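Long-range contact in translation initiation factor eIF2B subunit beta (Schizosaccharomyces pombe, PDB 5B04), which serves as a component of the eIF2B complex, which catalyses the exchange of GDP for GTP on the gamma subunit of eIF2: residues Thr195-Gln200 / Leu371-Leu376. Sequence-based numbering, arbitrary orientation.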
loop_
_atom_site.group_PDB
_atom_site.type_symbol
_atom_site.label_atom_id
_atom_site.label_comp_id
_atom_site.label_asym_id
_atom_site.label_seq_id
_atom_site.Cartn_x
_atom_site.Cartn_y
_atom_site.Cartn_z
ATOM N N THR C 195 15.638 0.277 27.003
ATOM C CA THR C 195 15.090 -0.822 27.791
ATOM C C THR C 195 13.566 -0.909 27.724
ATOM O O THR C 195 13.011 -1.992 27.530
ATOM C CB THR C 195 15.515 -0.704 29.268
ATOM O OG1 THR C 195 16.943 -0.619 29.349
ATOM C CG2 THR C 195 15.035 -1.911 30.061
ATOM N N ASP C 196 12.889 0.224 27.878
ATOM C CA ASP C 196 11.429 0.227 27.907
ATOM C C ASP C 196 10.808 0.649 26.573
ATOM O O ASP C 196 9.593 0.825 26.478
ATOM C CB ASP C 196 10.919 1.132 29.034
ATOM C CG ASP C 196 11.676 2.441 29.122
ATOM O OD1 ASP C 196 12.045 2.993 28.065
ATOM O OD2 ASP C 196 11.903 2.917 30.254
ATOM N N ILE C 197 11.640 0.809 25.549
ATOM C CA ILE C 197 11.143 1.046 24.197
ATOM C C ILE C 197 11.086 -0.271 23.433
ATOM O O ILE C 197 10.102 -0.568 22.754
ATOM C CB ILE C 197 12.020 2.060 23.424
ATOM C CG1 ILE C 197 11.575 3.490 23.733
ATOM C CG2 ILE C 197 11.941 1.822 21.924
ATOM C CD1 ILE C 197 12.293 4.546 22.916
ATOM N N GLU C 198 12.143 -1.067 23.572
ATOM C CA GLU C 198 12.270 -2.330 22.855
ATOM C C GLU C 198 11.164 -3.323 23.210
ATOM O O GLU C 198 10.841 -4.207 22.418
ATOM C CB GLU C 198 13.637 -2.958 23.136
ATOM C CG GLU C 198 13.855 -3.353 24.588
ATOM C CD GLU C 198 15.276 -3.804 24.866
ATOM O OE1 GLU C 198 16.066 -3.914 23.903
ATOM O OE2 GLU C 198 15.605 -4.046 26.046
ATOM N N VAL C 199 10.580 -3.171 24.394
ATOM C CA VAL C 199 9.548 -4.091 24.861
ATOM C C VAL C 199 8.228 -3.901 24.120
ATOM O O VAL C 199 7.346 -4.758 24.178
ATOM C CB VAL C 199 9.298 -3.935 26.371
ATOM C CG1 VAL C 199 10.568 -4.239 27.152
ATOM C CG2 VAL C 199 8.794 -2.535 26.685
ATOM N N GLN C 200 8.096 -2.777 23.423
ATOM C CA GLN C 200 6.882 -2.480 22.675
ATOM C C GLN C 200 6.923 -3.113 21.290
ATOM O O GLN C 200 5.987 -2.970 20.503
ATOM C CB GLN C 200 6.684 -0.968 22.557
ATOM C CG GLN C 200 6.790 -0.226 23.878
ATOM C CD GLN C 200 6.727 1.279 23.708
ATOM O OE1 GLN C 200 5.767 1.813 23.155
ATOM N NE2 GLN C 200 7.757 1.970 24.181
ATOM N N LEU C 371 3.175 6.397 13.347
ATOM C CA LEU C 371 3.277 6.071 14.763
ATOM C C LEU C 371 4.649 6.400 15.345
ATOM O O LEU C 371 5.680 6.108 14.739
ATOM C CB LEU C 371 2.966 4.588 14.982
ATOM C CG LEU C 371 3.093 4.071 16.415
ATOM C CD1 LEU C 371 2.055 4.727 17.310
ATOM C CD2 LEU C 371 2.965 2.557 16.455
ATOM N N PHE C 372 4.650 7.012 16.526
ATOM C CA PHE C 372 5.881 7.248 17.267
ATOM C C PHE C 372 6.014 6.249 18.410
ATOM O O PHE C 372 5.159 6.192 19.294
ATOM C CB PHE C 372 5.926 8.674 17.821
ATOM C CG PHE C 372 6.293 9.716 16.803
ATOM C CD1 PHE C 372 7.614 9.906 16.434
ATOM C CD2 PHE C 372 5.320 10.517 16.229
ATOM C CE1 PHE C 372 7.957 10.868 15.502
ATOM C CE2 PHE C 372 5.656 11.481 15.297
ATOM C CZ PHE C 372 6.976 11.657 14.934
ATOM N N ILE C 373 7.081 5.457 18.384
ATOM C CA ILE C 373 7.391 4.566 19.495
ATOM C C ILE C 373 8.358 5.259 20.447
ATOM O O ILE C 373 9.517 5.494 20.105
ATOM C CB ILE C 373 8.001 3.236 19.015
ATOM C CG1 ILE C 373 6.968 2.430 18.226
ATOM C CG2 ILE C 373 8.501 2.423 20.200
ATOM C CD1 ILE C 373 5.825 1.910 19.071
ATOM N N THR C 374 7.875 5.594 21.638
ATOM C CA THR C 374 8.690 6.306 22.616
ATOM C C THR C 374 8.777 5.543 23.931
ATOM O O THR C 374 8.111 4.524 24.112
ATOM C CB THR C 374 8.131 7.713 22.896
ATOM O OG1 THR C 374 6.881 7.605 23.589
ATOM C CG2 THR C 374 7.924 8.477 21.596
ATOM N N ASN C 375 9.600 6.042 24.847
ATOM C CA ASN C 375 9.714 5.447 26.174
ATOM C C ASN C 375 8.499 5.780 27.034
ATOM O O ASN C 375 8.325 5.232 28.122
ATOM C CB ASN C 375 10.997 5.913 26.865
ATOM C CG ASN C 375 11.194 7.412 26.781
ATOM O OD1 ASN C 375 11.015 8.012 25.722
ATOM N ND2 ASN C 375 11.563 8.025 27.899
ATOM N N LEU C 376 7.664 6.685 26.536
ATOM C CA LEU C 376 6.403 7.013 27.189
ATOM C C LEU C 376 5.271 6.191 26.586
ATOM O O LEU C 376 4.150 6.190 27.095
ATOM C CB LEU C 376 6.099 8.508 27.065
ATOM C CG LEU C 376 6.565 9.429 28.197
ATOM C CD1 LEU C 376 8.041 9.233 28.507
ATOM C CD2 LEU C 376 6.278 10.881 27.842
#
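Ile373 is the first residue of strand 371-374 to meet the other segment: its CG2 methyl lies 3.9 Å from CG2 of Ile197, and the two isoleucines meet at an angle. The same Ile373 methyl also touches the amide end of Gln200, whose chain runs past it the other way.

At Thr374 the contact becomes polar and runs through the backbone. Gln200 has CD anti to CA (chi2 174°), and its NE2 gives a nearly straight hydrogen bond of 2.6 Å to Thr374 O. That oxygen lies in the plane of the Gln200 amide, although the nitrogen is tilted from the carbonyl plane of Thr374. NE2 also donates to Asp196 O, in the plane of that carbonyl and on a lone pair, at 3.2 Å. One amide nitrogen thus joins the Asp196 carbonyl to the Thr374 carbonyl. The Thr374 hydroxyl turns the other way, accepting from Leu376 N in an ST turn and bonding to Gly377 O.

Next comes Asn375, where CG1 of Ile197 packs against the peptide link, 3.4 Å from Asn375 N. Asp196 and Asn375 run alongside each other, with Asp196 OD1 3.3 Å from Asn375 CB, while Asn375 OD1 is taken by Ile319 N.

Strand 371-374 runs parallel to strand 313-316 on one side and antiparallel to 377-379 on the other, near one border of the mixed sheet of this Rossmann-like domain. Helix 193-197 and the short 3-10 turn that follows it, which carries Gln200, pack against Ile373, Thr374 and Asn375, and Phe223 of helix 218-228 touches Ile373 as well.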